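Local coordinates for DUF2235 domain-containing protein (Pseudomonas aeruginosa, PDB 4O5P) that acts as a type VI secretion phospholipase effector, probably hydrolysing membrane phospholipids with an alpha/beta-hydrolase-type catalytic domain, at residues I137-G142 with G297-A302; E399-Q404 with Q658-R663; E507-A512 with V548-G553. All coordinates share one frame; numbering follows the deposited sequence.

Contact 1: residues I137-G142 with G297-A302; sequences IGAEGG and GHMDWA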
ATOM      1  N   ILE A 137       8.671   8.040  -1.366  1.00 27.90           N
ATOM      2  CA  ILE A 137       8.856   6.884  -0.501  1.00 30.06           C
ATOM      3  C   ILE A 137       9.782   5.848  -1.120  1.00 24.37           C
ATOM      4  O   ILE A 137       9.507   5.320  -2.198  1.00 26.71           O
ATOM      5  CB  ILE A 137       7.505   6.227  -0.156  1.00 28.31           C
ATOM      6  CG1 ILE A 137       6.397   7.289  -0.105  1.00 31.75           C
ATOM      7  CG2 ILE A 137       7.627   5.441   1.146  1.00 24.40           C
ATOM      8  CD1 ILE A 137       5.373   7.117   1.018  1.00 23.86           C
ATOM      9  N   GLY A 138      10.885   5.569  -0.431  1.00 29.31           N
ATOM     10  CA  GLY A 138      11.839   4.574  -0.887  1.00 24.96           C
ATOM     11  C   GLY A 138      11.432   3.177  -0.454  1.00 22.07           C
ATOM     12  O   GLY A 138      10.592   3.014   0.432  1.00 22.63           O
ATOM     13  N   ALA A 139      12.035   2.171  -1.074  1.00 16.85           N
ATOM     14  CA  ALA A 139      11.657   0.779  -0.854  1.00 22.26           C
ATOM     15  C   ALA A 139      12.068   0.265   0.530  1.00 18.11           C
ATOM     16  O   ALA A 139      11.430  -0.641   1.113  1.00 16.33           O
ATOM     17  CB  ALA A 139      12.267  -0.090  -1.945  1.00 16.47           C
ATOM     18  N   GLU A 140      13.145   0.845   1.051  1.00 19.92           N
ATOM     19  CA  GLU A 140      13.749   0.329   2.270  1.00 18.73           C
ATOM     20  C   GLU A 140      12.786   0.393   3.455  1.00 18.31           C
ATOM     21  O   GLU A 140      12.808  -0.478   4.309  1.00 17.01           O
ATOM     22  CB  GLU A 140      15.094   1.030   2.576  1.00 21.26           C
ATOM     23  CG  GLU A 140      15.001   2.406   3.219  1.00 27.54           C
ATOM     24  CD  GLU A 140      14.779   3.538   2.220  1.00 32.57           C
ATOM     25  OE1 GLU A 140      14.757   3.282   0.992  1.00 33.07           O
ATOM     26  OE2 GLU A 140      14.631   4.695   2.669  1.00 33.80           O
ATOM     27  N   GLY A 141      11.917   1.401   3.490  1.00 16.45           N
ATOM     28  CA  GLY A 141      10.948   1.516   4.569  1.00 15.84           C
ATOM     29  C   GLY A 141      10.000   0.324   4.600  1.00 19.17           C
ATOM     30  O   GLY A 141       9.676  -0.229   5.682  1.00 15.66           O
ATOM     31  N   GLY A 142       9.572  -0.088   3.402  1.00 13.65           N
ATOM     32  CA  GLY A 142       8.737  -1.264   3.252  1.00 14.92           C
ATOM     33  C   GLY A 142       9.477  -2.494   3.759  1.00 15.87           C
ATOM     34  O   GLY A 142       8.954  -3.246   4.600  1.00 16.41           O
ATOM     35  N   GLY A 297       6.760   1.667 -10.866  1.00 16.78           N
ATOM     36  CA  GLY A 297       6.627   0.229 -10.765  1.00 14.88           C
ATOM     37  C   GLY A 297       6.972  -0.206  -9.354  1.00 17.22           C
ATOM     38  O   GLY A 297       7.118   0.637  -8.465  1.00 17.72           O
ATOM     39  N   HIS A 298       7.123  -1.514  -9.155  1.00 18.03           N
ATOM     40  CA  HIS A 298       7.375  -2.093  -7.827  1.00 16.73           C
ATOM     41  C   HIS A 298       8.606  -1.589  -7.084  1.00 18.20           C
ATOM     42  O   HIS A 298       9.672  -1.387  -7.678  1.00 15.42           O
ATOM     43  CB  HIS A 298       7.547  -3.608  -7.928  1.00 15.98           C
ATOM     44  CG  HIS A 298       6.341  -4.344  -8.410  1.00 16.91           C
ATOM     45  ND1 HIS A 298       5.074  -3.797  -8.423  1.00 19.60           N
ATOM     46  CD2 HIS A 298       6.214  -5.594  -8.913  1.00 17.51           C
ATOM     47  CE1 HIS A 298       4.223  -4.678  -8.916  1.00 15.65           C
ATOM     48  NE2 HIS A 298       4.888  -5.778  -9.215  1.00 16.02           N
HETATM   49  N   MSE A 299       8.460  -1.442  -5.768  1.00 16.61           N
HETATM   50  CA  MSE A 299       9.612  -1.422  -4.868  1.00 18.82           C
HETATM   51  C   MSE A 299      10.375  -2.737  -5.061  1.00 16.73           C
HETATM   52  O   MSE A 299       9.770  -3.783  -5.370  1.00 17.76           O
HETATM   53  CB  MSE A 299       9.152  -1.270  -3.411  1.00 17.70           C
HETATM   54  CG  MSE A 299       8.694   0.138  -3.081  1.00 20.45           C
HETATM   55 SE   MSE A 299       7.742   0.284  -1.366  1.00 27.05          SE
HETATM   56  CE  MSE A 299       7.635   2.224  -1.295  1.00 26.30           C
ATOM     57  N   ASP A 300      11.691  -2.692  -4.877  1.00 17.28           N
ATOM     58  CA  ASP A 300      12.527  -3.852  -5.190  1.00 16.09           C
ATOM     59  C   ASP A 300      12.100  -5.132  -4.446  1.00 19.53           C
ATOM     60  O   ASP A 300      12.086  -6.226  -5.035  1.00 17.04           O
ATOM     61  CB  ASP A 300      14.029  -3.540  -5.015  1.00 18.94           C
ATOM     62  CG  ASP A 300      14.374  -2.985  -3.638  1.00 18.02           C
ATOM     63  OD1 ASP A 300      13.563  -3.111  -2.694  1.00 19.01           O
ATOM     64  OD2 ASP A 300      15.480  -2.419  -3.488  1.00 25.04           O
ATOM     65  N   TRP A 301      11.705  -5.002  -3.180  1.00 14.23           N
ATOM     66  CA  TRP A 301      11.369  -6.204  -2.409  1.00 18.15           C
ATOM     67  C   TRP A 301      10.075  -6.860  -2.884  1.00 20.34           C
ATOM     68  O   TRP A 301       9.813  -8.038  -2.585  1.00 17.17           O
ATOM     69  CB  TRP A 301      11.305  -5.895  -0.914  1.00 18.01           C
ATOM     70  CG  TRP A 301      10.450  -4.723  -0.560  1.00 16.20           C
ATOM     71  CD1 TRP A 301      10.878  -3.461  -0.285  1.00 16.51           C
ATOM     72  CD2 TRP A 301       9.024  -4.699  -0.439  1.00 15.66           C
ATOM     73  NE1 TRP A 301       9.810  -2.651   0.003  1.00 17.76           N
ATOM     74  CE2 TRP A 301       8.657  -3.392  -0.078  1.00 16.09           C
ATOM     75  CE3 TRP A 301       8.017  -5.663  -0.595  1.00 14.73           C
ATOM     76  CZ2 TRP A 301       7.327  -3.009   0.111  1.00 15.82           C
ATOM     77  CZ3 TRP A 301       6.701  -5.286  -0.402  1.00 18.08           C
ATOM     78  CH2 TRP A 301       6.366  -3.971  -0.047  1.00 11.72           C
ATOM     79  N   ALA A 302       9.279  -6.088  -3.628  1.00 14.86           N
ATOM     80  CA  ALA A 302       7.951  -6.499  -4.073  1.00 17.93           C
ATOM     81  C   ALA A 302       7.962  -7.313  -5.362  1.00 21.02           C
ATOM     82  O   ALA A 302       6.986  -8.024  -5.650  1.00 21.04           O
ATOM     83  CB  ALA A 302       7.040  -5.278  -4.249  1.00 18.29           C
TER
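A139, where the chain enters helix 139-162, presses its CB against M299, the last residue of strand 294-299, and W301 just beyond it. The CB atoms of A139 and M299, a selenomethionine, lie 3.6 Å apart. Beyond them the M299 chain runs extended past the A139 backbone, and its CE ends 3.5 Å from G138 O and close to I137 O. CE thus packs against the carbonyls of the residues leading into the helix.

Packing is tightest round the W301 indole. Its CG stands between the backbone N and the carbonyl carbon (chi1 51°), and the ring lies between its own segment and the G142 backbone. M299 CB and A302 CB lie over one face, each offset toward the rim, while G142 C lies 3.6 Å above the opposite face, also near the rim. G142 has no side chain and brings its backbone directly against the indole. At the ring edge, W301 NE1 reaches A139 O at 2.8 Å, but the N-H points off line (128°) and the bond is weak.

I137 CG2 makes a looser apolar touch, 4.0 Å from M299 CE. On the partly exposed rim D300 brings only its carboxylate up to A139, D300 OD1 lying 3.4 Å from A139 CB.

A241, A245 and W249 of helix 238-254 also touch W301, and R238 touches M299. The helix begins within a GxSxG pattern that resembles a nucleophile elbow, near which the indole lies without touching it. E143 and I146 of helix 139-162 also reach the indole, while strand 294-299 pairs with strand 609-614.

Contact 2: residues E399-Q404 with Q658-R663; sequences EFLLSQ and QVHDSR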
ATOM      1  N   GLU A 399     -19.786   7.075  10.723  1.00 20.84           N
ATOM      2  CA  GLU A 399     -20.762   6.072  10.261  1.00 24.65           C
ATOM      3  C   GLU A 399     -21.284   6.346   8.839  1.00 19.34           C
ATOM      4  O   GLU A 399     -22.072   5.556   8.299  1.00 21.86           O
ATOM      5  CB  GLU A 399     -21.932   5.917  11.252  1.00 23.11           C
ATOM      6  CG  GLU A 399     -22.954   7.054  11.245  1.00 24.29           C
ATOM      7  CD  GLU A 399     -22.614   8.170  12.223  1.00 31.20           C
ATOM      8  OE1 GLU A 399     -21.407   8.420  12.490  1.00 27.55           O
ATOM      9  OE2 GLU A 399     -23.568   8.805  12.729  1.00 35.22           O
ATOM     10  N   PHE A 400     -20.843   7.448   8.229  1.00 18.50           N
ATOM     11  CA  PHE A 400     -21.219   7.756   6.842  1.00 20.58           C
ATOM     12  C   PHE A 400     -20.047   7.573   5.886  1.00 21.16           C
ATOM     13  O   PHE A 400     -20.169   7.796   4.677  1.00 18.98           O
ATOM     14  CB  PHE A 400     -21.769   9.180   6.729  1.00 21.01           C
ATOM     15  CG  PHE A 400     -23.023   9.405   7.523  1.00 23.74           C
ATOM     16  CD1 PHE A 400     -24.259   8.977   7.039  1.00 22.08           C
ATOM     17  CD2 PHE A 400     -22.969  10.035   8.762  1.00 24.23           C
ATOM     18  CE1 PHE A 400     -25.422   9.178   7.776  1.00 23.19           C
ATOM     19  CE2 PHE A 400     -24.128  10.248   9.503  1.00 28.30           C
ATOM     20  CZ  PHE A 400     -25.357   9.818   9.011  1.00 25.58           C
ATOM     21  N   LEU A 401     -18.915   7.162   6.444  1.00 17.83           N
ATOM     22  CA  LEU A 401     -17.670   7.022   5.706  1.00 20.04           C
ATOM     23  C   LEU A 401     -17.721   5.729   4.895  1.00 18.85           C
ATOM     24  O   LEU A 401     -17.950   4.649   5.459  1.00 22.02           O
ATOM     25  CB  LEU A 401     -16.514   6.983   6.718  1.00 16.91           C
ATOM     26  CG  LEU A 401     -15.163   7.689   6.575  1.00 22.34           C
ATOM     27  CD1 LEU A 401     -15.242   9.059   5.929  1.00 18.81           C
ATOM     28  CD2 LEU A 401     -14.495   7.796   7.958  1.00 19.45           C
ATOM     29  N   LEU A 402     -17.502   5.827   3.583  1.00 15.71           N
ATOM     30  CA  LEU A 402     -17.667   4.677   2.696  1.00 17.06           C
ATOM     31  C   LEU A 402     -16.833   3.460   3.151  1.00 17.29           C
ATOM     32  O   LEU A 402     -17.299   2.301   3.142  1.00 19.22           O
ATOM     33  CB  LEU A 402     -17.332   5.098   1.258  1.00 15.41           C
ATOM     34  CG  LEU A 402     -17.464   4.070   0.137  1.00 15.63           C
ATOM     35  CD1 LEU A 402     -18.815   3.386   0.153  1.00 15.94           C
ATOM     36  CD2 LEU A 402     -17.242   4.757  -1.213  1.00 14.54           C
ATOM     37  N   SER A 403     -15.619   3.742   3.606  1.00 14.61           N
ATOM     38  CA  SER A 403     -14.688   2.699   4.025  1.00 17.33           C
ATOM     39  C   SER A 403     -15.205   1.814   5.167  1.00 16.75           C
ATOM     40  O   SER A 403     -14.614   0.784   5.460  1.00 16.20           O
ATOM     41  CB  SER A 403     -13.361   3.327   4.429  1.00 16.54           C
ATOM     42  OG  SER A 403     -13.574   4.366   5.357  1.00 16.90           O
ATOM     43  N   GLN A 404     -16.290   2.228   5.813  1.00 18.39           N
ATOM     44  CA  GLN A 404     -16.888   1.417   6.873  1.00 18.50           C
ATOM     45  C   GLN A 404     -17.506   0.119   6.370  1.00 18.62           C
ATOM     46  O   GLN A 404     -17.692  -0.815   7.160  1.00 18.52           O
ATOM     47  CB  GLN A 404     -17.918   2.233   7.675  1.00 18.16           C
ATOM     48  CG  GLN A 404     -17.310   3.431   8.429  1.00 16.70           C
ATOM     49  CD  GLN A 404     -16.430   3.019   9.604  1.00 21.73           C
ATOM     50  OE1 GLN A 404     -15.204   3.197   9.586  1.00 19.31           O
ATOM     51  NE2 GLN A 404     -17.057   2.479  10.641  1.00 23.21           N
ATOM     52  N   GLN A 658     -19.917  10.284  -0.518  1.00 18.21           N
ATOM     53  CA  GLN A 658     -19.112   9.178   0.035  1.00 15.30           C
ATOM     54  C   GLN A 658     -17.774   8.970  -0.680  1.00 15.69           C
ATOM     55  O   GLN A 658     -16.749   8.786  -0.028  1.00 17.06           O
ATOM     56  CB  GLN A 658     -19.923   7.883   0.057  1.00 11.92           C
ATOM     57  CG  GLN A 658     -20.647   7.643   1.403  1.00 13.18           C
ATOM     58  CD  GLN A 658     -21.857   8.538   1.630  1.00 18.80           C
ATOM     59  OE1 GLN A 658     -22.591   8.861   0.696  1.00 15.44           O
ATOM     60  NE2 GLN A 658     -22.077   8.934   2.886  1.00 18.09           N
ATOM     61  N   VAL A 659     -17.793   9.054  -2.009  1.00 14.83           N
ATOM     62  CA  VAL A 659     -16.621   8.770  -2.823  1.00 14.73           C
ATOM     63  C   VAL A 659     -15.678   9.965  -2.890  1.00 13.17           C
ATOM     64  O   VAL A 659     -16.056  11.056  -3.349  1.00 12.78           O
ATOM     65  CB  VAL A 659     -17.018   8.318  -4.245  1.00 14.57           C
ATOM     66  CG1 VAL A 659     -15.773   8.144  -5.135  1.00 12.83           C
ATOM     67  CG2 VAL A 659     -17.819   7.010  -4.176  1.00 13.53           C
ATOM     68  N   HIS A 660     -14.442   9.753  -2.452  1.00 11.05           N
ATOM     69  CA  HIS A 660     -13.433  10.819  -2.479  1.00 13.64           C
ATOM     70  C   HIS A 660     -12.760  10.922  -3.840  1.00 13.99           C
ATOM     71  O   HIS A 660     -13.051  10.149  -4.746  1.00 13.47           O
ATOM     72  CB  HIS A 660     -12.382  10.635  -1.380  1.00 12.70           C
ATOM     73  CG  HIS A 660     -12.912  10.843   0.003  1.00 13.02           C
ATOM     74  ND1 HIS A 660     -13.769   9.945   0.614  1.00 14.42           N
ATOM     75  CD2 HIS A 660     -12.715  11.844   0.895  1.00 16.24           C
ATOM     76  CE1 HIS A 660     -14.065  10.386   1.827  1.00 17.08           C
ATOM     77  NE2 HIS A 660     -13.442  11.540   2.019  1.00 16.09           N
ATOM     78  N   ASP A 661     -11.874  11.898  -3.980  1.00 14.38           N
ATOM     79  CA  ASP A 661     -11.215  12.135  -5.250  1.00 14.16           C
ATOM     80  C   ASP A 661      -9.745  12.205  -4.916  1.00 15.39           C
ATOM     81  O   ASP A 661      -9.227  13.254  -4.518  1.00 16.65           O
ATOM     82  CB  ASP A 661     -11.704  13.452  -5.869  1.00 13.68           C
ATOM     83  CG  ASP A 661     -11.185  13.673  -7.285  1.00 16.90           C
ATOM     84  OD1 ASP A 661     -10.076  13.195  -7.611  1.00 18.32           O
ATOM     85  OD2 ASP A 661     -11.872  14.343  -8.086  1.00 16.37           O
ATOM     86  N   SER A 662      -9.066  11.073  -5.039  1.00 17.21           N
ATOM     87  CA  SER A 662      -7.690  11.004  -4.599  1.00 18.08           C
ATOM     88  C   SER A 662      -6.793  11.778  -5.566  1.00 19.42           C
ATOM     89  O   SER A 662      -5.644  12.061  -5.257  1.00 18.78           O
ATOM     90  CB  SER A 662      -7.257   9.555  -4.473  1.00 14.89           C
ATOM     91  OG  SER A 662      -7.426   8.888  -5.703  1.00 16.52           O
ATOM     92  N   ARG A 663      -7.335  12.136  -6.727  1.00 18.65           N
ATOM     93  CA  ARG A 663      -6.587  12.945  -7.683  1.00 25.88           C
ATOM     94  C   ARG A 663      -6.469  14.398  -7.242  1.00 27.60           C
ATOM     95  O   ARG A 663      -5.550  15.103  -7.662  1.00 30.13           O
ATOM     96  CB  ARG A 663      -7.223  12.872  -9.072  1.00 20.66           C
ATOM     97  CG  ARG A 663      -6.372  12.130 -10.074  1.00 25.92           C
ATOM     98  CD  ARG A 663      -6.312  12.876 -11.398  1.00 24.10           C
ATOM     99  NE  ARG A 663      -5.061  13.621 -11.571  1.00 27.81           N
ATOM    100  CZ  ARG A 663      -5.007  14.894 -11.962  1.00 27.82           C
ATOM    101  NH1 ARG A 663      -6.131  15.555 -12.206  1.00 25.43           N
ATOM    102  NH2 ARG A 663      -3.841  15.510 -12.108  1.00 27.78           N
TER
HETATM  103  O   HOH W   1     -16.462   8.246   2.623  1.00 15.06           O
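F400 and Q658 join the turn that leads into helix 403-416, in the catalytic family region, to the exit of helix 649-657, in the C-terminal one. The Q658 chain bends at chi2 (74°), which brings CD back toward the F400 carbonyl. Q658 NE2 donates to F400 O at 2.9 Å along a nearly straight path (166°). The donor lies in the carbonyl plane, on a lone pair, and the acceptor lies in the plane of the Q658 amide. The other end of that amide, OE1, bonds to R456 of helix 451-463, which fixes its flip.

A water also bridges the backbones, from L402 to Q658. It accepts from L402 N at 2.8 Å and donates to Q658 O at 2.7 Å, close to the plane of the H660 imidazole at its edge.

Apolar contacts flank this polar line. L402 CB lies 4.0 Å from Q658 CB. L402 CG is anti to the backbone N (chi1 -179°); the side chain lies beside that of V659, pointing the same way, with L402 CD2 3.8 Å from V659 CG2. L401 CD1 only grazes the H660 ring edge.

Around the contact, H660 ND1 bonds to D381 of helix 379-383, which also touches L402 and V659, while L453 of helix 451-463 packs against Q658.

Contact 3: residues E507-A512 with V548-G553; sequences EAQQKA and VALIGG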
ATOM      1  N   GLU A 507      -4.212  31.168   4.741  1.00 33.40           N
ATOM      2  CA  GLU A 507      -2.798  31.074   4.342  1.00 30.51           C
ATOM      3  C   GLU A 507      -1.831  31.242   5.518  1.00 32.25           C
ATOM      4  O   GLU A 507      -0.821  30.528   5.633  1.00 32.94           O
ATOM      5  CB  GLU A 507      -2.482  32.102   3.247  1.00 37.40           C
ATOM      6  CG  GLU A 507      -3.163  31.842   1.890  1.00 37.89           C
ATOM      7  CD  GLU A 507      -4.701  31.853   1.965  1.00 46.09           C
ATOM      8  OE1 GLU A 507      -5.263  32.634   2.775  1.00 42.05           O
ATOM      9  OE2 GLU A 507      -5.349  31.063   1.229  1.00 44.32           O
ATOM     10  N   ALA A 508      -2.175  32.168   6.402  1.00 28.67           N
ATOM     11  CA  ALA A 508      -1.362  32.484   7.566  1.00 32.36           C
ATOM     12  C   ALA A 508      -1.129  31.255   8.431  1.00 31.95           C
ATOM     13  O   ALA A 508       0.015  30.888   8.726  1.00 31.21           O
ATOM     14  CB  ALA A 508      -2.045  33.565   8.379  1.00 30.34           C
ATOM     15  N   GLN A 509      -2.237  30.641   8.841  1.00 28.96           N
ATOM     16  CA  GLN A 509      -2.226  29.467   9.699  1.00 34.44           C
ATOM     17  C   GLN A 509      -1.494  28.303   9.025  1.00 31.98           C
ATOM     18  O   GLN A 509      -0.826  27.497   9.683  1.00 31.90           O
ATOM     19  CB  GLN A 509      -3.666  29.068  10.062  1.00 32.49           C
ATOM     20  CG  GLN A 509      -4.262  29.784  11.293  1.00 30.71           C
ATOM     21  CD  GLN A 509      -4.538  31.270  11.059  1.00 38.89           C
ATOM     22  OE1 GLN A 509      -4.916  31.683   9.955  1.00 33.23           O
ATOM     23  NE2 GLN A 509      -4.337  32.083  12.105  1.00 35.36           N
ATOM     24  N   GLN A 510      -1.616  28.244   7.704  1.00 30.93           N
ATOM     25  CA  GLN A 510      -0.965  27.229   6.888  1.00 30.37           C
ATOM     26  C   GLN A 510       0.559  27.325   7.010  1.00 34.34           C
ATOM     27  O   GLN A 510       1.237  26.343   7.370  1.00 32.07           O
ATOM     28  CB  GLN A 510      -1.415  27.428   5.447  1.00 31.76           C
ATOM     29  CG  GLN A 510      -0.926  26.402   4.449  1.00 37.44           C
ATOM     30  CD  GLN A 510      -1.667  26.510   3.129  1.00 36.00           C
ATOM     31  OE1 GLN A 510      -2.812  26.969   3.081  1.00 31.90           O
ATOM     32  NE2 GLN A 510      -1.014  26.098   2.047  1.00 42.65           N
ATOM     33  N   LYS A 511       1.086  28.516   6.731  1.00 29.90           N
ATOM     34  CA  LYS A 511       2.519  28.781   6.856  1.00 31.03           C
ATOM     35  C   LYS A 511       3.000  28.557   8.282  1.00 29.35           C
ATOM     36  O   LYS A 511       4.064  27.966   8.505  1.00 30.08           O
ATOM     37  CB  LYS A 511       2.826  30.220   6.428  1.00 30.41           C
ATOM     38  CG  LYS A 511       3.315  30.367   5.004  1.00 35.04           C
ATOM     39  CD  LYS A 511       2.214  30.120   3.987  1.00 37.64           C
ATOM     40  CE  LYS A 511       2.619  30.662   2.615  1.00 40.49           C
ATOM     41  NZ  LYS A 511       1.479  30.720   1.646  1.00 44.02           N
ATOM     42  N   ALA A 512       2.206  29.018   9.247  1.00 30.56           N
ATOM     43  CA  ALA A 512       2.533  28.846  10.660  1.00 30.05           C
ATOM     44  C   ALA A 512       2.691  27.369  11.041  1.00 29.37           C
ATOM     45  O   ALA A 512       3.782  26.930  11.406  1.00 28.00           O
ATOM     46  CB  ALA A 512       1.477  29.512  11.533  1.00 31.66           C
ATOM     47  N   VAL A 548       3.225  30.319  16.906  1.00 31.52           N
ATOM     48  CA  VAL A 548       2.534  29.812  18.081  1.00 33.20           C
ATOM     49  C   VAL A 548       1.367  30.723  18.430  1.00 36.13           C
ATOM     50  O   VAL A 548       0.378  30.282  19.008  1.00 37.06           O
ATOM     51  CB  VAL A 548       3.503  29.687  19.273  1.00 33.56           C
ATOM     52  CG1 VAL A 548       2.778  29.256  20.539  1.00 38.32           C
ATOM     53  CG2 VAL A 548       4.602  28.704  18.939  1.00 36.95           C
ATOM     54  N   ALA A 549       1.475  31.997  18.060  1.00 35.86           N
ATOM     55  CA  ALA A 549       0.377  32.926  18.285  1.00 32.67           C
ATOM     56  C   ALA A 549      -0.710  32.774  17.221  1.00 33.58           C
ATOM     57  O   ALA A 549      -1.900  32.884  17.522  1.00 34.64           O
ATOM     58  CB  ALA A 549       0.893  34.367  18.342  1.00 34.49           C
ATOM     59  N   LEU A 550      -0.298  32.519  15.982  1.00 32.58           N
ATOM     60  CA  LEU A 550      -1.234  32.341  14.877  1.00 31.30           C
ATOM     61  C   LEU A 550      -2.161  31.129  15.073  1.00 34.17           C
ATOM     62  O   LEU A 550      -3.244  31.075  14.503  1.00 32.36           O
ATOM     63  CB  LEU A 550      -0.494  32.288  13.535  1.00 30.48           C
ATOM     64  CG  LEU A 550       0.156  33.613  13.111  1.00 32.12           C
ATOM     65  CD1 LEU A 550       1.235  33.423  12.049  1.00 33.12           C
ATOM     66  CD2 LEU A 550      -0.899  34.618  12.642  1.00 32.55           C
ATOM     67  N   ILE A 551      -1.737  30.159  15.874  1.00 33.21           N
ATOM     68  CA  ILE A 551      -2.710  29.269  16.496  1.00 33.61           C
ATOM     69  C   ILE A 551      -2.927  29.772  17.912  1.00 36.06           C
ATOM     70  O   ILE A 551      -2.064  30.435  18.464  1.00 42.31           O
ATOM     71  CB  ILE A 551      -2.251  27.821  16.593  1.00 41.52           C
ATOM     72  CG1 ILE A 551      -0.883  27.602  15.916  1.00 37.71           C
ATOM     73  CG2 ILE A 551      -3.369  26.918  16.087  1.00 43.84           C
ATOM     74  CD1 ILE A 551      -0.936  27.486  14.402  1.00 31.04           C
ATOM     75  N   GLY A 552      -4.051  29.441  18.528  1.00 40.28           N
ATOM     76  CA  GLY A 552      -4.355  30.000  19.834  1.00 37.69           C
ATOM     77  C   GLY A 552      -3.453  29.600  20.986  1.00 40.71           C
ATOM     78  O   GLY A 552      -3.943  29.226  22.054  1.00 46.38           O
ATOM     79  N   GLY A 553      -2.138  29.679  20.784  1.00 42.68           N
ATOM     80  CA  GLY A 553      -1.200  29.495  21.880  1.00 42.36           C
ATOM     81  C   GLY A 553      -0.572  28.118  22.045  1.00 43.52           C
ATOM     82  O   GLY A 553      -0.827  27.201  21.264  1.00 38.19           O
TER
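Q509 and L550 bring their backbones to 6.0 Å between CA atoms where the first turns of helix 507-528 meet the last turn of helix 538-550, the open end of an antiparallel helical hairpin. I551 is the first residue to leave the helical conformation, and the chain then folds through an inverse gamma turn centred on G552.

A small apolar patch joins the helices. A508 and A512, one turn apart on helix 507-528, both direct their CB atoms at the partner. A512 CB meets L550 CB at 3.9 Å and L550 CD1 at 4.0 Å, sitting against the flank of the leucine. L550 CD1 also makes a distant touch with A508 O. On the inner side I551 CD1 approaches A512 CB at 4.3 Å, and the isoleucine continues inward onto W513 of the same long helix and onto Q556. L550 itself is exposed, so the patch is buried on the I551 side and borders solvent on the other.

The polar link lies beside this patch. The Q509 chain bends at chi2 (69°), turning CD toward the end of the opposite helix. There Q509 NE2 donates to L550 O at 2.8 Å, almost straight, with the acceptor close to the glutamine amide plane and the donor tilted 19° from the plane of the L550 carbonyl.

In the fold
The three contacts lie well apart: the centres of contacts 1 and 2 are about 27 Å apart, of 2 and 3 about 29 Å, and of 1 and 3 about 36 Å, and none touches another. Contact 1 closes before the others begin and lies nearest the centre of the molecule, about 10 Å from it, joining helix 139-162 to the edge strand of the four-stranded antiparallel sheet. Contact 2, with segments 254 residues apart, ties the catalytic family region to the C-terminal one. Contact 3 is nested inside that span, a local hairpin closure within the C-terminal region, about 33 Å from the molecular centre. Contacts 1 and 2 are thus long-range and buried, contact 3 peripheral.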